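Local coordinates for protein acidocalcisomal pyrophosphatase (Trypanosoma cruzi, PDB 5CUV) that probably hydrolyses inorganic pyrophosphate to phosphate, with magnesium as cofactor, at residues K48-A53 and L73-R78; S34-G39 and M80-S85. All coordinates share one frame; numbering follows the deposited sequence.

Contact 1: K48-A53 and L73-R78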
loop_
_atom_site.group_PDB
_atom_site.type_symbol
_atom_site.label_atom_id
_atom_site.label_comp_id
_atom_site.label_asym_id
_atom_site.label_seq_id
_atom_site.Cartn_x
_atom_site.Cartn_y
_atom_site.Cartn_z
ATOM N N LYS A 48 47.826 21.973 -1.633
ATOM C CA LYS A 48 48.069 21.296 -2.906
ATOM C C LYS A 48 47.423 19.915 -2.993
ATOM O O LYS A 48 47.724 19.013 -2.213
ATOM C CB LYS A 48 49.585 21.191 -3.181
ATOM C CG LYS A 48 50.363 22.538 -3.165
ATOM C CD LYS A 48 49.730 23.620 -4.074
ATOM C CE LYS A 48 50.407 24.975 -3.884
ATOM N NZ LYS A 48 49.436 26.110 -4.011
ATOM N N PRO A 49 46.516 19.733 -3.956
ATOM C CA PRO A 49 45.888 18.421 -4.062
ATOM C C PRO A 49 46.880 17.337 -4.481
ATOM O O PRO A 49 47.730 17.547 -5.336
ATOM C CB PRO A 49 44.761 18.660 -5.082
ATOM C CG PRO A 49 45.316 19.714 -5.937
ATOM C CD PRO A 49 45.954 20.659 -4.948
ATOM N N LEU A 50 46.768 16.178 -3.854
ATOM C CA LEU A 50 47.627 15.065 -4.168
ATOM C C LEU A 50 47.882 15.050 -5.682
ATOM O O LEU A 50 46.983 15.313 -6.476
ATOM C CB LEU A 50 46.966 13.753 -3.735
ATOM C CG LEU A 50 46.501 13.584 -2.298
ATOM C CD1 LEU A 50 46.135 12.137 -2.056
ATOM C CD2 LEU A 50 47.587 13.955 -1.361
ATOM N N PRO A 51 49.127 14.765 -6.100
ATOM C CA PRO A 51 49.399 14.736 -7.534
ATOM C C PRO A 51 48.539 13.726 -8.300
ATOM O O PRO A 51 47.992 14.067 -9.339
ATOM C CB PRO A 51 50.895 14.407 -7.597
ATOM C CG PRO A 51 51.137 13.615 -6.346
ATOM C CD PRO A 51 50.333 14.408 -5.329
ATOM N N GLU A 52 48.399 12.495 -7.809
ATOM C CA GLU A 52 47.593 11.516 -8.537
ATOM C C GLU A 52 46.185 12.028 -8.893
ATOM O O GLU A 52 45.618 11.631 -9.909
ATOM C CB GLU A 52 47.532 10.164 -7.789
ATOM C CG GLU A 52 47.591 10.212 -6.268
ATOM C CD GLU A 52 48.973 10.633 -5.667
ATOM O OE1 GLU A 52 50.008 9.926 -5.874
ATOM O OE2 GLU A 52 48.998 11.682 -4.964
ATOM N N ALA A 53 45.638 12.927 -8.076
ATOM C CA ALA A 53 44.330 13.501 -8.341
ATOM C C ALA A 53 44.451 14.489 -9.507
ATOM O O ALA A 53 43.845 14.275 -10.551
ATOM C CB ALA A 53 43.807 14.185 -7.104
ATOM N N LEU A 73 51.331 4.426 0.433
ATOM C CA LEU A 73 51.841 4.934 1.691
ATOM C C LEU A 73 52.264 6.363 1.363
ATOM O O LEU A 73 52.145 7.269 2.176
ATOM C CB LEU A 73 53.030 4.106 2.143
ATOM C CG LEU A 73 53.595 4.516 3.505
ATOM C CD1 LEU A 73 52.517 4.454 4.591
ATOM C CD2 LEU A 73 54.744 3.595 3.838
ATOM N N SER A 74 52.742 6.567 0.145
ATOM C CA SER A 74 53.147 7.898 -0.266
ATOM C C SER A 74 51.948 8.823 -0.148
ATOM O O SER A 74 52.074 9.937 0.375
ATOM C CB SER A 74 53.636 7.883 -1.716
ATOM O OG SER A 74 53.274 9.075 -2.408
HETATM N N MSE A 75 50.787 8.360 -0.625
HETATM C CA MSE A 75 49.591 9.190 -0.584
HETATM C C MSE A 75 49.076 9.438 0.872
HETATM O O MSE A 75 48.642 10.553 1.218
HETATM C CB MSE A 75 48.497 8.534 -1.425
HETATM C CG MSE A 75 48.802 8.512 -2.914
HETATM SE SE MSE A 75 47.487 7.615 -3.982
HETATM C CE MSE A 75 46.069 8.948 -3.855
ATOM N N GLU A 76 49.131 8.427 1.736
ATOM C CA GLU A 76 48.693 8.668 3.106
ATOM C C GLU A 76 49.600 9.722 3.793
ATOM O O GLU A 76 49.116 10.593 4.508
ATOM C CB GLU A 76 48.680 7.338 3.849
ATOM C CG GLU A 76 47.601 6.388 3.311
ATOM C CD GLU A 76 47.582 5.028 4.025
ATOM O OE1 GLU A 76 48.595 4.292 3.906
ATOM O OE2 GLU A 76 46.560 4.699 4.707
ATOM N N LYS A 77 50.902 9.663 3.520
ATOM C CA LYS A 77 51.866 10.606 4.060
ATOM C C LYS A 77 51.464 12.026 3.761
ATOM O O LYS A 77 51.396 12.877 4.658
ATOM C CB LYS A 77 53.226 10.378 3.429
ATOM C CG LYS A 77 54.356 11.274 3.905
ATOM C CD LYS A 77 55.589 10.396 4.113
ATOM C CE LYS A 77 56.863 11.157 4.470
ATOM N NZ LYS A 77 57.385 11.968 3.338
ATOM N N ARG A 78 51.200 12.301 2.496
ATOM C CA ARG A 78 50.870 13.657 2.138
ATOM C C ARG A 78 49.576 14.107 2.817
ATOM O O ARG A 78 49.341 15.304 3.021
ATOM C CB ARG A 78 50.807 13.804 0.615
ATOM C CG ARG A 78 50.858 15.266 0.186
ATOM C CD ARG A 78 50.724 15.479 -1.337
ATOM N NE ARG A 78 51.978 15.415 -2.112
ATOM C CZ ARG A 78 52.675 14.304 -2.370
ATOM N NH1 ARG A 78 52.273 13.106 -1.910
ATOM N NH2 ARG A 78 53.769 14.391 -3.127
#

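Contact 2: S34-G39 and M80-S85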
loop_
_atom_site.group_PDB
_atom_site.type_symbol
_atom_site.label_atom_id
_atom_site.label_comp_id
_atom_site.label_asym_id
_atom_site.label_seq_id
_atom_site.Cartn_x
_atom_site.Cartn_y
_atom_site.Cartn_z
ATOM N N SER A 34 35.834 17.619 -2.646
ATOM C CA SER A 34 37.017 18.264 -3.178
ATOM C C SER A 34 38.213 17.464 -2.694
ATOM O O SER A 34 38.616 16.488 -3.314
ATOM C CB SER A 34 37.127 19.708 -2.741
ATOM O OG SER A 34 38.101 20.326 -3.564
ATOM N N TYR A 35 38.761 17.848 -1.563
ATOM C CA TYR A 35 39.905 17.132 -1.044
ATOM C C TYR A 35 39.711 16.685 0.382
ATOM O O TYR A 35 38.903 17.221 1.088
ATOM C CB TYR A 35 41.142 18.005 -1.176
ATOM C CG TYR A 35 40.875 19.451 -0.868
ATOM C CD1 TYR A 35 40.448 19.841 0.415
ATOM C CD2 TYR A 35 41.087 20.445 -1.836
ATOM C CE1 TYR A 35 40.246 21.196 0.741
ATOM C CE2 TYR A 35 40.889 21.814 -1.523
ATOM C CZ TYR A 35 40.475 22.178 -0.227
ATOM O OH TYR A 35 40.347 23.516 0.129
ATOM N N ILE A 36 40.455 15.675 0.780
ATOM C CA ILE A 36 40.385 15.119 2.115
ATOM C C ILE A 36 40.624 16.215 3.145
ATOM O O ILE A 36 41.648 16.865 3.140
ATOM C CB ILE A 36 41.454 14.021 2.318
ATOM C CG1 ILE A 36 41.623 13.184 1.048
ATOM C CG2 ILE A 36 41.096 13.167 3.457
ATOM C CD1 ILE A 36 40.348 12.747 0.402
ATOM N N GLY A 37 39.680 16.425 4.042
ATOM C CA GLY A 37 39.873 17.458 5.027
ATOM C C GLY A 37 40.359 16.837 6.317
ATOM O O GLY A 37 40.332 15.611 6.479
ATOM N N THR A 38 40.802 17.705 7.229
ATOM C CA THR A 38 41.299 17.336 8.545
ATOM C C THR A 38 40.173 17.362 9.554
ATOM O O THR A 38 40.258 16.700 10.571
ATOM C CB THR A 38 42.351 18.338 9.060
ATOM O OG1 THR A 38 41.715 19.613 9.281
ATOM C CG2 THR A 38 43.499 18.497 8.054
ATOM N N GLY A 39 39.133 18.140 9.296
ATOM C CA GLY A 39 38.047 18.222 10.256
ATOM C C GLY A 39 38.189 19.333 11.301
ATOM O O GLY A 39 37.455 19.356 12.285
HETATM N N MSE A 80 48.446 12.848 5.993
HETATM C CA MSE A 80 48.758 12.941 7.400
HETATM C C MSE A 80 49.589 14.216 7.617
HETATM O O MSE A 80 49.458 14.891 8.624
HETATM C CB MSE A 80 49.541 11.712 7.859
HETATM C CG MSE A 80 48.741 10.421 7.797
HETATM SE SE MSE A 80 47.159 10.416 8.881
HETATM C CE MSE A 80 48.020 10.471 10.629
ATOM N N ALA A 81 50.431 14.562 6.656
ATOM C CA ALA A 81 51.226 15.792 6.750
ATOM C C ALA A 81 50.298 17.018 6.814
ATOM O O ALA A 81 50.544 17.954 7.572
ATOM C CB ALA A 81 52.156 15.904 5.539
ATOM N N ARG A 82 49.235 17.016 6.019
ATOM C CA ARG A 82 48.285 18.130 6.051
ATOM C C ARG A 82 47.566 18.099 7.374
ATOM O O ARG A 82 47.138 19.113 7.848
ATOM C CB ARG A 82 47.240 18.073 4.914
ATOM C CG ARG A 82 47.819 17.957 3.482
ATOM C CD ARG A 82 46.840 18.463 2.446
ATOM N NE ARG A 82 45.554 17.754 2.466
ATOM C CZ ARG A 82 45.085 17.061 1.432
ATOM N NH1 ARG A 82 45.782 16.988 0.301
ATOM N NH2 ARG A 82 43.932 16.423 1.514
HETATM N N MSE A 83 47.433 16.938 7.985
HETATM C CA MSE A 83 46.744 16.871 9.262
HETATM C C MSE A 83 47.638 17.462 10.314
HETATM O O MSE A 83 47.155 18.126 11.258
HETATM C CB MSE A 83 46.405 15.422 9.609
HETATM C CG MSE A 83 45.617 15.273 10.900
HETATM SE SE MSE A 83 43.852 16.022 10.845
HETATM C CE MSE A 83 42.998 14.643 9.764
ATOM N N PHE A 84 48.945 17.225 10.130
ATOM C CA PHE A 84 49.986 17.689 11.050
ATOM C C PHE A 84 50.071 19.174 11.108
ATOM O O PHE A 84 50.223 19.755 12.174
ATOM C CB PHE A 84 51.342 17.206 10.627
ATOM C CG PHE A 84 52.410 17.497 11.622
ATOM C CD1 PHE A 84 52.634 16.625 12.683
ATOM C CD2 PHE A 84 53.203 18.636 11.493
ATOM C CE1 PHE A 84 53.639 16.879 13.604
ATOM C CE2 PHE A 84 54.210 18.906 12.409
ATOM C CZ PHE A 84 54.428 18.017 13.470
ATOM N N SER A 85 49.994 19.782 9.934
ATOM C CA SER A 85 50.078 21.233 9.832
ATOM C C SER A 85 48.803 21.843 10.413
ATOM O O SER A 85 48.826 22.909 11.024
ATOM C CB SER A 85 50.289 21.621 8.372
ATOM O OG SER A 85 50.370 23.019 8.207
#

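Contact 1: K48-A53 and L73-R78
The backbone N of L50 makes one hydrogen bond, to E60 OE1 of helix 60-66. L50 sits at the N-cap of helix 51-56, where its carbonyl O takes a weak bond from A53 N, and P51, with no N-H to offer, follows as the first helical residue. Across the two segments, 48-53 and 73-78, the meeting is by van der Waals contact. L50 carries CG beside its own backbone N (chi1 -55°), and its two methyls divide the work: CD1 meets the methyl CE of the selenomethionine M75 at 3.7 Å, the two side chains crossing at about a right angle, while CD2 lies against R78 CD at 3.5 Å. L50 and R78 run past each other in opposite directions. R78 starts with CG anti to the backbone N (chi1 -164°) and bends at chi3 (-87°), which swings its guanidinium under the proline: P51 CD stands 3.7 Å above the guanidinium plane, over its centre. The chains of M75 and E52 approach tip to tip. The E52 carboxylate lies beside M75 CG, with E52 CD to M75 CG at 3.5 Å. E52 OE2 and R78 NH1 stay 4.7 Å apart, too far for a salt bridge, though the opposite charges could still favour each other weakly. L63 of helix 60-66 touches both E52 and M75, and F71 packs on L50. The arrangement joins the N-terminal end of the short helix 51-56 to the start of helix 73-87, the entering helix of the first of two helix-loop-helix units, consistent with a pair of EF-hands.

Contact 2: S34-G39 and M80-S85
R82 and I36 cross at about a right angle, whereas T38 and the selenomethionine M83 slide past each other in opposite directions. R82 carries CG beside its backbone N (chi1 -54°) and bends at chi3, bringing the guanidinium edge-on to the loop. NH2 then donates to I36 O at 2.8 Å, meeting a carbonyl lone pair in the carbonyl plane. The N-H...O angle of 145° is somewhat bent, and the oxygen lies close to the guanidinium plane. The same NH2 passes 3.5 Å from I36 CB. E60 OE2 ties the two together: it forms a salt bridge with R82 NH2 and accepts a hydrogen bond from I36 N, so NH2 has two partners.

At the next residue, M83 leaves with CG anti to its backbone N (chi1 -177°) and bends at chi2 and chi3, laying its SE and CE along T38. T38 CG2 lies 3.7 Å from M83 SE and 3.7 Å from R82 O. Y106 OH is hydrogen-bonded to T38 O, and P179 of the second subunit packs on M83. The irregular N-terminal segment is thereby bound along the first helix of what is probably a pair of EF-hands, by an arginine bonded to a backbone carbonyl and by T38 packed on M83.

The two contacts lie about 11 Å apart, centre to centre, and share helix 73-87: contact 1 uses its first turns, contact 2 its later ones. Along the chain the order is 34-39, 48-53, 73-78, 80-85, so contact 1 is nested inside the loop that contact 2 closes. They touch where R82 NH1 approaches L50 CD2 at 3.9 Å. E60 of helix 60-66 reaches both contacts with its carboxylate. Together they lay the N-terminal region against the helical N-terminal domain, probably of EF-hand type, far from the magnesium and malate sites of the pyrophosphatase domain, with the second subunit close by.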